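Local structure of CCMAN5 (Cellulosimicrobium cellulans, 2XSG) at residues Tyr450-Pro455 / Arg515-Ser520; Ala457-Gly462 / Trp540-Tyr545; Thr507-Leu512 / Glu555-His560. The protein hydrolyses mannosidic linkages as a family 92 glycosyl hydrolase of the alpha-mannosidase class, an activity used to give yeast-produced human lysosomal enzymes their mannose-6-phosphate modification. All coordinates share one frame; numbering follows the deposited sequence.

Interaction 1 of 3, residues Tyr450-Pro455 / Arg515-Ser520; sequences YVAGNP and RAADGS
The carbonyl oxygen of Ala-516 is held by two donors. One is internal to its own loop: Gly-519 N reaches Ala-516 O at 3.1 Å and closes the type I turn 516-519. The other crosses over from the facing loop, where Tyr-450 OH donates to Ala-516 O at 2.8 Å, and the hydroxyl oxygen lies nearly on the extension of the C=O axis (167°). Ala-516 O lies at the edge of the phenol ring, in its plane, so the bond continues the flat group. Tyr-450 CG sits between the backbone N and the carbonyl carbon (chi1 59°), the crowded position, which puts the ring over toward the facing loop. Arg-515 passes the ring at about a right angle with its chain extended from CG to NE, and Arg-515 CD rests 3.5 Å from Tyr-450 CZ. The guanidinium lies nearly parallel to the ring plane but is anchored away from it. Arg-515 NE donates in the guanidinium plane to Gly-519 O at 2.9 Å, Arg-515 NH1 bonds to Lys-494 O of helix 478-495, and Trp-521 adds a cation-pi contact. A second bond joins the loops three residues on from Tyr-450, from Gly-453 N to Arg-515 O at 2.9 Å, with the donor above the carbonyl plane. Beside it, Ala-452 CB meets Ala-517 CB at 4.2 Å, and a water links Val-451 O to Arg-515 N. A phenylalanine at Tyr-450 removes the hydroxyl and would probably leave Ala-516 O with the turn bond alone of these two, loosening the tie between the loops. Chemically, two surface loops of the catalytic domain, one leading into helix 455-474, are joined by cross-loop bonds that both end on main-chain carbonyls, with the Arg-515 methylenes packed on the ring.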
loop_
_atom_site.group_PDB
_atom_site.type_symbol
_atom_site.label_atom_id
_atom_site.label_comp_id
_atom_site.label_asym_id
_atom_site.label_seq_id
_atom_site.Cartn_x
_atom_site.Cartn_y
_atom_site.Cartn_z
ATOM N N TYR A 450 -15.800 -27.701 -4.221
ATOM C CA TYR A 450 -15.826 -26.282 -4.627
ATOM C C TYR A 450 -17.117 -25.559 -4.211
ATOM O O TYR A 450 -18.153 -26.187 -3.970
ATOM C CB TYR A 450 -15.624 -26.135 -6.144
ATOM C CG TYR A 450 -16.677 -26.870 -6.945
ATOM C CD1 TYR A 450 -17.862 -26.238 -7.331
ATOM C CD2 TYR A 450 -16.501 -28.213 -7.289
ATOM C CE1 TYR A 450 -18.837 -26.919 -8.055
ATOM C CE2 TYR A 450 -17.471 -28.901 -8.017
ATOM C CZ TYR A 450 -18.633 -28.257 -8.388
ATOM O OH TYR A 450 -19.586 -28.954 -9.104
ATOM N N VAL A 451 -17.054 -24.235 -4.151
ATOM C CA VAL A 451 -18.237 -23.422 -3.860
ATOM C C VAL A 451 -19.043 -23.250 -5.154
ATOM O O VAL A 451 -18.527 -22.729 -6.145
ATOM C CB VAL A 451 -17.840 -22.046 -3.270
ATOM C CG1 VAL A 451 -19.085 -21.258 -2.837
ATOM C CG2 VAL A 451 -16.870 -22.229 -2.090
ATOM N N ALA A 452 -20.299 -23.710 -5.135
ATOM C CA ALA A 452 -21.186 -23.679 -6.305
ATOM C C ALA A 452 -21.372 -22.274 -6.872
ATOM O O ALA A 452 -21.735 -21.353 -6.143
ATOM C CB ALA A 452 -22.559 -24.287 -5.947
ATOM N N GLY A 453 -21.137 -22.111 -8.173
ATOM C CA GLY A 453 -21.308 -20.804 -8.831
ATOM C C GLY A 453 -20.394 -19.671 -8.361
ATOM O O GLY A 453 -20.604 -18.505 -8.717
ATOM N N ASN A 454 -19.375 -19.998 -7.574
ATOM C CA ASN A 454 -18.483 -18.975 -7.024
ATOM C C ASN A 454 -16.998 -19.342 -7.236
ATOM O O ASN A 454 -16.309 -19.701 -6.294
ATOM C CB ASN A 454 -18.805 -18.713 -5.539
ATOM C CG ASN A 454 -18.266 -17.371 -5.035
ATOM O OD1 ASN A 454 -17.293 -16.831 -5.558
ATOM N ND2 ASN A 454 -18.907 -16.833 -4.011
ATOM N N PRO A 455 -16.511 -19.254 -8.489
ATOM C CA PRO A 455 -15.130 -19.660 -8.753
ATOM C C PRO A 455 -14.114 -18.802 -7.990
ATOM O O PRO A 455 -13.044 -19.285 -7.643
ATOM C CB PRO A 455 -14.991 -19.490 -10.279
ATOM C CG PRO A 455 -16.059 -18.514 -10.654
ATOM C CD PRO A 455 -17.192 -18.793 -9.712
ATOM N N ARG A 515 -19.088 -23.403 -11.789
ATOM C CA ARG A 515 -19.628 -24.751 -11.877
ATOM C C ARG A 515 -20.778 -24.892 -10.906
ATOM O O ARG A 515 -20.670 -24.514 -9.738
ATOM C CB ARG A 515 -18.542 -25.766 -11.555
ATOM C CG ARG A 515 -18.669 -27.076 -12.299
ATOM C CD ARG A 515 -17.677 -28.112 -11.768
ATOM N NE ARG A 515 -17.830 -29.380 -12.489
ATOM C CZ ARG A 515 -16.932 -30.360 -12.514
ATOM N NH1 ARG A 515 -15.782 -30.253 -11.852
ATOM N NH2 ARG A 515 -17.193 -31.455 -13.211
ATOM N N ALA A 516 -21.890 -25.430 -11.413
ATOM C CA ALA A 516 -23.104 -25.612 -10.643
ATOM C C ALA A 516 -22.920 -26.697 -9.571
ATOM O O ALA A 516 -21.949 -27.471 -9.606
ATOM C CB ALA A 516 -24.280 -25.957 -11.578
ATOM N N ALA A 517 -23.856 -26.747 -8.629
ATOM C CA ALA A 517 -23.840 -27.772 -7.590
ATOM C C ALA A 517 -23.783 -29.196 -8.161
ATOM O O ALA A 517 -23.031 -30.025 -7.660
ATOM C CB ALA A 517 -25.023 -27.598 -6.637
ATOM N N ASP A 518 -24.524 -29.458 -9.241
ATOM C CA ASP A 518 -24.588 -30.808 -9.826
ATOM C C ASP A 518 -23.394 -31.152 -10.738
ATOM O O ASP A 518 -23.395 -32.176 -11.438
ATOM C CB ASP A 518 -25.945 -31.048 -10.529
ATOM C CG ASP A 518 -26.140 -30.193 -11.790
ATOM O OD1 ASP A 518 -25.197 -29.497 -12.233
ATOM O OD2 ASP A 518 -27.252 -30.230 -12.360
ATOM N N GLY A 519 -22.374 -30.300 -10.724
ATOM C CA GLY A 519 -21.219 -30.471 -11.604
ATOM C C GLY A 519 -21.339 -29.941 -13.033
ATOM O O GLY A 519 -20.350 -29.954 -13.773
ATOM N N SER A 520 -22.537 -29.505 -13.441
ATOM C CA SER A 520 -22.731 -28.831 -14.743
ATOM C C SER A 520 -21.875 -27.588 -14.752
ATOM O O SER A 520 -21.840 -26.862 -13.756
ATOM C CB SER A 520 -24.173 -28.340 -14.919
ATOM O OG SER A 520 -25.115 -29.376 -14.782
HETATM O O HOH W 1 -17.701 -22.366 -9.109
#

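Interaction 2 of 3, residues Ala457-Gly462 / Trp540-Tyr545; sequences ASVQRG and WQYHWY
Apolar contacts carry most of this junction. Val-459 projects from helix 455-474 toward the end of helix 539-542 and the turn beyond it, and its CG2 branch, placed between backbone N and carbonyl carbon, does the touching. Val-459 CG2 lies 3.9 Å from Tyr-545 CB and 4.0 Å from Tyr-542 CD2. The two tyrosines receive it differently: the valine methyl comes to the edge of the Tyr-542 ring, near its plane, with the side chains crossing at about a right angle, whereas it meets Tyr-545 at the root of the side chain. Tyr-545 has CG anti to its backbone N (chi1 -160°), which sends the ring out across the helix, so that Tyr-545 CD1 comes within 3.6 Å of Val-459 O. Further out along the same ring, Gln-460 adds its aliphatic part: Gln-460 CG packs 3.9 Å from Tyr-545 CZ, the chain being extended beyond CG.

The polar ends are served by other partners, since the two segments share no hydrogen bond. Gln-460 OE1 accepts from Arg-408 NH1 and Trp-354 NE1, which fixes which end of the amide faces them, while Tyr-542 OH is bonded to Tyr-535 O. Within 540-545, the type I turn 542-545 is closed by Tyr-545 N to Tyr-542 O at 3.0 Å, and this turn sets both tyrosines on the valine side.

The contact is thus buried packing of helix 455-474 against the end of helix 539-542 and the turn after it, inside the catalytic domain. Strand 508-512 contributes Leu-512, which touches both Val-459 and Tyr-542 and adds to the apolar cluster, while helices 550-556 and 560-570 pack against the turn through Trp-544.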
loop_
_atom_site.group_PDB
_atom_site.type_symbol
_atom_site.label_atom_id
_atom_site.label_comp_id
_atom_site.label_asym_id
_atom_site.label_seq_id
_atom_site.Cartn_x
_atom_site.Cartn_y
_atom_site.Cartn_z
ATOM N N ALA A 457 -14.352 -17.362 -4.855
ATOM C CA ALA A 457 -14.218 -17.789 -3.472
ATOM C C ALA A 457 -13.422 -19.104 -3.374
ATOM O O ALA A 457 -12.661 -19.300 -2.420
ATOM C CB ALA A 457 -15.606 -17.940 -2.819
ATOM N N SER A 458 -13.603 -19.984 -4.365
ATOM C CA SER A 458 -12.887 -21.273 -4.426
ATOM C C SER A 458 -11.386 -21.095 -4.584
ATOM O O SER A 458 -10.629 -21.599 -3.762
ATOM C CB SER A 458 -13.425 -22.183 -5.540
ATOM O OG SER A 458 -14.795 -22.518 -5.321
ATOM N N VAL A 459 -10.953 -20.374 -5.624
ATOM C CA VAL A 459 -9.516 -20.151 -5.843
ATOM C C VAL A 459 -8.879 -19.412 -4.667
ATOM O O VAL A 459 -7.721 -19.653 -4.326
ATOM C CB VAL A 459 -9.178 -19.404 -7.189
ATOM C CG1 VAL A 459 -9.526 -20.250 -8.421
ATOM C CG2 VAL A 459 -9.868 -18.066 -7.249
ATOM N N GLN A 460 -9.638 -18.510 -4.044
ATOM C CA GLN A 460 -9.129 -17.748 -2.909
ATOM C C GLN A 460 -8.866 -18.616 -1.694
ATOM O O GLN A 460 -7.819 -18.503 -1.086
ATOM C CB GLN A 460 -10.068 -16.589 -2.562
ATOM C CG GLN A 460 -9.887 -15.409 -3.531
ATOM C CD GLN A 460 -10.783 -14.253 -3.187
ATOM O OE1 GLN A 460 -10.507 -13.508 -2.261
ATOM N NE2 GLN A 460 -11.868 -14.097 -3.931
ATOM N N ARG A 461 -9.819 -19.488 -1.352
ATOM C CA ARG A 461 -9.639 -20.425 -0.262
ATOM C C ARG A 461 -8.477 -21.378 -0.571
ATOM O O ARG A 461 -7.751 -21.808 0.334
ATOM C CB ARG A 461 -10.939 -21.208 0.006
ATOM C CG ARG A 461 -10.837 -22.287 1.085
ATOM C CD ARG A 461 -12.193 -22.592 1.695
ATOM N NE ARG A 461 -12.670 -21.452 2.480
ATOM C CZ ARG A 461 -13.939 -21.204 2.787
ATOM N NH1 ARG A 461 -14.908 -22.030 2.403
ATOM N NH2 ARG A 461 -14.246 -20.121 3.490
ATOM N N GLY A 462 -8.317 -21.713 -1.840
ATOM C CA GLY A 462 -7.237 -22.596 -2.255
ATOM C C GLY A 462 -5.898 -22.011 -1.850
ATOM O O GLY A 462 -5.078 -22.695 -1.234
ATOM N N TRP A 540 -10.432 -15.038 -16.973
ATOM C CA TRP A 540 -9.051 -15.108 -17.489
ATOM C C TRP A 540 -8.024 -14.599 -16.473
ATOM O O TRP A 540 -6.919 -15.141 -16.380
ATOM C CB TRP A 540 -8.894 -14.316 -18.765
ATOM C CG TRP A 540 -9.251 -15.048 -20.021
ATOM C CD1 TRP A 540 -10.415 -14.967 -20.706
ATOM C CD2 TRP A 540 -8.412 -15.956 -20.753
ATOM N NE1 TRP A 540 -10.368 -15.776 -21.818
ATOM C CE2 TRP A 540 -9.147 -16.390 -21.869
ATOM C CE3 TRP A 540 -7.118 -16.455 -20.558
ATOM C CZ2 TRP A 540 -8.632 -17.288 -22.805
ATOM C CZ3 TRP A 540 -6.600 -17.347 -21.496
ATOM C CH2 TRP A 540 -7.368 -17.757 -22.603
ATOM N N GLN A 541 -8.390 -13.558 -15.726
ATOM C CA GLN A 541 -7.480 -12.937 -14.754
ATOM C C GLN A 541 -7.396 -13.790 -13.471
ATOM O O GLN A 541 -6.301 -14.074 -12.960
ATOM C CB GLN A 541 -7.926 -11.495 -14.467
ATOM C CG GLN A 541 -7.750 -10.559 -15.690
ATOM C CD GLN A 541 -8.610 -9.298 -15.639
ATOM O OE1 GLN A 541 -9.318 -9.048 -14.657
ATOM N NE2 GLN A 541 -8.544 -8.482 -16.708
ATOM N N TYR A 542 -8.554 -14.210 -12.972
ATOM C CA TYR A 542 -8.621 -15.133 -11.843
ATOM C C TYR A 542 -8.151 -16.552 -12.160
ATOM O O TYR A 542 -7.792 -17.296 -11.242
ATOM C CB TYR A 542 -10.038 -15.185 -11.282
ATOM C CG TYR A 542 -10.347 -14.140 -10.254
ATOM C CD1 TYR A 542 -10.785 -12.863 -10.618
ATOM C CD2 TYR A 542 -10.234 -14.434 -8.908
ATOM C CE1 TYR A 542 -11.088 -11.901 -9.646
ATOM C CE2 TYR A 542 -10.528 -13.488 -7.935
ATOM C CZ TYR A 542 -10.961 -12.235 -8.309
ATOM O OH TYR A 542 -11.240 -11.342 -7.304
ATOM N N HIS A 543 -8.147 -16.943 -13.435
ATOM C CA HIS A 543 -7.653 -18.273 -13.825
ATOM C C HIS A 543 -6.305 -18.667 -13.174
ATOM O O HIS A 543 -6.122 -19.824 -12.738
ATOM C CB HIS A 543 -7.563 -18.433 -15.349
ATOM C CG HIS A 543 -7.087 -19.793 -15.771
ATOM N ND1 HIS A 543 -5.837 -20.012 -16.306
ATOM C CD2 HIS A 543 -7.667 -21.013 -15.665
ATOM C CE1 HIS A 543 -5.675 -21.303 -16.541
ATOM N NE2 HIS A 543 -6.770 -21.933 -16.154
ATOM N N TRP A 544 -5.395 -17.695 -13.109
ATOM C CA TRP A 544 -4.011 -17.882 -12.674
ATOM C C TRP A 544 -3.841 -17.741 -11.151
ATOM O O TRP A 544 -2.714 -17.762 -10.655
ATOM C CB TRP A 544 -3.076 -16.886 -13.402
ATOM C CG TRP A 544 -3.315 -16.819 -14.889
ATOM C CD1 TRP A 544 -4.006 -15.856 -15.570
ATOM C CD2 TRP A 544 -2.868 -17.766 -15.875
ATOM N NE1 TRP A 544 -4.017 -16.146 -16.924
ATOM C CE2 TRP A 544 -3.336 -17.316 -17.134
ATOM C CE3 TRP A 544 -2.125 -18.960 -15.813
ATOM C CZ2 TRP A 544 -3.082 -18.012 -18.320
ATOM C CZ3 TRP A 544 -1.885 -19.658 -16.990
ATOM C CH2 TRP A 544 -2.371 -19.181 -18.227
ATOM N N TYR A 545 -4.948 -17.604 -10.417
ATOM C CA TYR A 545 -4.881 -17.222 -9.001
ATOM C C TYR A 545 -4.081 -18.166 -8.112
ATOM O O TYR A 545 -3.337 -17.719 -7.213
ATOM C CB TYR A 545 -6.277 -17.008 -8.402
ATOM C CG TYR A 545 -6.274 -16.183 -7.133
ATOM C CD1 TYR A 545 -6.129 -16.784 -5.877
ATOM C CD2 TYR A 545 -6.424 -14.797 -7.183
ATOM C CE1 TYR A 545 -6.135 -16.020 -4.705
ATOM C CE2 TYR A 545 -6.435 -14.024 -6.010
ATOM C CZ TYR A 545 -6.282 -14.638 -4.788
ATOM O OH TYR A 545 -6.290 -13.863 -3.647
#

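Interaction 3 of 3, residues Thr507-Leu512 / Glu555-His560; sequences TQVGLL and EAMGGH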
loop_
_atom_site.group_PDB
_atom_site.type_symbol
_atom_site.label_atom_id
_atom_site.label_comp_id
_atom_site.label_asym_id
_atom_site.label_seq_id
_atom_site.Cartn_x
_atom_site.Cartn_y
_atom_site.Cartn_z
ATOM N N THR A 507 -6.130 -26.319 -30.529
ATOM C CA THR A 507 -5.716 -26.792 -29.207
ATOM C C THR A 507 -6.751 -26.408 -28.141
ATOM O O THR A 507 -7.191 -25.254 -28.082
ATOM C CB THR A 507 -4.320 -26.259 -28.797
ATOM O OG1 THR A 507 -3.353 -26.589 -29.804
ATOM C CG2 THR A 507 -3.862 -26.866 -27.462
ATOM N N GLN A 508 -7.128 -27.383 -27.309
ATOM C CA GLN A 508 -8.142 -27.183 -26.272
ATOM C C GLN A 508 -7.536 -26.679 -24.960
ATOM O O GLN A 508 -6.740 -27.369 -24.316
ATOM C CB GLN A 508 -8.928 -28.468 -26.049
ATOM C CG GLN A 508 -9.639 -28.968 -27.301
ATOM C CD GLN A 508 -10.699 -27.997 -27.736
ATOM O OE1 GLN A 508 -11.752 -27.892 -27.111
ATOM N NE2 GLN A 508 -10.417 -27.248 -28.798
ATOM N N VAL A 509 -7.947 -25.485 -24.551
ATOM C CA VAL A 509 -7.362 -24.837 -23.380
ATOM C C VAL A 509 -8.384 -24.735 -22.271
ATOM O O VAL A 509 -9.453 -24.146 -22.460
ATOM C CB VAL A 509 -6.848 -23.416 -23.723
ATOM C CG1 VAL A 509 -6.195 -22.778 -22.505
ATOM C CG2 VAL A 509 -5.885 -23.469 -24.941
ATOM N N GLY A 510 -8.055 -25.310 -21.112
ATOM C CA GLY A 510 -8.926 -25.257 -19.949
ATOM C C GLY A 510 -8.801 -23.949 -19.184
ATOM O O GLY A 510 -7.705 -23.403 -19.044
ATOM N N LEU A 511 -9.925 -23.469 -18.658
ATOM C CA LEU A 511 -9.960 -22.193 -17.934
ATOM C C LEU A 511 -10.923 -22.248 -16.764
ATOM O O LEU A 511 -11.981 -22.891 -16.838
ATOM C CB LEU A 511 -10.413 -21.055 -18.849
ATOM C CG LEU A 511 -9.638 -20.643 -20.082
ATOM C CD1 LEU A 511 -10.456 -19.570 -20.797
ATOM C CD2 LEU A 511 -8.265 -20.127 -19.709
ATOM N N LEU A 512 -10.561 -21.546 -15.694
ATOM C CA LEU A 512 -11.444 -21.326 -14.569
ATOM C C LEU A 512 -12.820 -20.914 -15.081
ATOM O O LEU A 512 -12.938 -19.961 -15.857
ATOM C CB LEU A 512 -10.871 -20.242 -13.659
ATOM C CG LEU A 512 -11.683 -19.874 -12.405
ATOM C CD1 LEU A 512 -11.682 -21.019 -11.357
ATOM C CD2 LEU A 512 -11.140 -18.605 -11.784
ATOM N N GLU A 555 -1.375 -28.710 -16.215
ATOM C CA GLU A 555 -2.071 -29.991 -16.463
ATOM C C GLU A 555 -3.593 -29.858 -16.582
ATOM O O GLU A 555 -4.190 -30.391 -17.514
ATOM C CB GLU A 555 -1.701 -31.048 -15.406
ATOM C CG GLU A 555 -2.677 -32.248 -15.356
ATOM C CD GLU A 555 -2.053 -33.569 -14.839
ATOM O OE1 GLU A 555 -0.811 -33.650 -14.719
ATOM O OE2 GLU A 555 -2.817 -34.536 -14.567
ATOM N N ALA A 556 -4.219 -29.139 -15.656
ATOM C CA ALA A 556 -5.669 -28.977 -15.697
ATOM C C ALA A 556 -6.122 -28.207 -16.938
ATOM O O ALA A 556 -7.245 -28.392 -17.404
ATOM C CB ALA A 556 -6.176 -28.296 -14.418
ATOM N N MET A 557 -5.236 -27.348 -17.456
ATOM C CA MET A 557 -5.469 -26.557 -18.660
ATOM C C MET A 557 -5.423 -27.403 -19.931
ATOM O O MET A 557 -5.883 -26.964 -20.995
ATOM C CB MET A 557 -4.414 -25.447 -18.782
ATOM C CG MET A 557 -4.590 -24.261 -17.834
ATOM S SD MET A 557 -3.418 -22.930 -18.203
ATOM C CE MET A 557 -4.166 -22.158 -19.648
ATOM N N GLY A 558 -4.840 -28.594 -19.827
ATOM C CA GLY A 558 -4.735 -29.509 -20.962
ATOM C C GLY A 558 -3.303 -29.653 -21.457
ATOM O O GLY A 558 -3.071 -29.998 -22.624
ATOM N N GLY A 559 -2.337 -29.372 -20.578
ATOM C CA GLY A 559 -0.930 -29.627 -20.889
ATOM C C GLY A 559 -0.137 -28.395 -21.287
ATOM O O GLY A 559 -0.664 -27.288 -21.317
ATOM N N HIS A 560 1.136 -28.609 -21.597
ATOM C CA HIS A 560 2.075 -27.527 -21.790
ATOM C C HIS A 560 1.712 -26.616 -22.959
ATOM O O HIS A 560 1.689 -25.391 -22.819
ATOM C CB HIS A 560 3.487 -28.078 -21.963
ATOM C CG HIS A 560 4.526 -27.013 -22.103
ATOM N ND1 HIS A 560 5.283 -26.562 -21.039
ATOM C CD2 HIS A 560 4.942 -26.314 -23.188
ATOM C CE1 HIS A 560 6.118 -25.628 -21.464
ATOM N NE2 HIS A 560 5.927 -25.457 -22.763
HETATM O O HOH W 2 -5.432 -29.558 -24.676
#
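This is a strand-to-helix-end contact: strand 508-512, paired on one side with the short strand 496-497, meets on another the residues that terminate helix 550-556. The evidence is first a backbone bond. Gly-510 N donates to Met-557 O at 2.7 Å with an N-H...O angle of 167°, nearly straight, though the donor stands above the carbonyl plane. Its neighbours Val-509 and Leu-511 make their backbone bonds with Trp-501 and Lys-497, so Gly-510 is the residue that turns to the helix end. Val-509 CA adds a C-H...O approach to the same Met-557 oxygen.

Two glycines make this closeness possible. The CA atoms of Gly-510 and Met-557 are 3.9 Å apart, and a beta-carbon modelled on Gly-510 would clash with Ala-556 O. Gly-558 ends the helix with positive phi (110°) in a Schellman motif, one of whose bonds is Gly-558 N to Glu-555 O. A beta-carbon modelled there would collide with Gln-508 O.

The side-chain share belongs to Met-557. Met-557 CG passes 3.5 Å from Gly-510 O, and the bend at chi3 (78°) carries Met-557 CE to Val-509 CG1 at 3.6 Å. The two side chains lie side by side and point the same way, and Ala-562 and Ala-563 of helix 560-570 touch Val-509 and Met-557 respectively.

At the exposed end a water donates to both Gln-508 O, at 2.6 Å, and Gly-558 O, linking two acceptors. Chemically, one strand N-H answers a carbonyl at the helix C-terminus; the helix would probably make that oxygen a somewhat better acceptor, while the Met-557 and Val-509 side chains pack beside the bond, CE against CG1.

Overall arrangement
All three contacts lie within the catalytic domain of the family 92 enzyme; they interleave along the chain and touch pairwise. Centres of interactions 1 and 2 are 14 Å apart, and Val-451 N bonds to Ser-458 OG at 3.1 Å where the loop enters helix 455-474. Interactions 2 and 3, with centres 15 Å apart, meet through His-543, whose CE1 is 3.2 Å from Met-557 SD. Interactions 1 and 3 touch at Pro-455 CB and Leu-512 CD1, 3.8 Å apart. In interaction 2 the Tyr-542 side chain is about 10 Å from the calcium held by Asn-588, Glu-589 and Asp-662, and the Gln-460 side chain is about 10 Å from a bound B3P molecule.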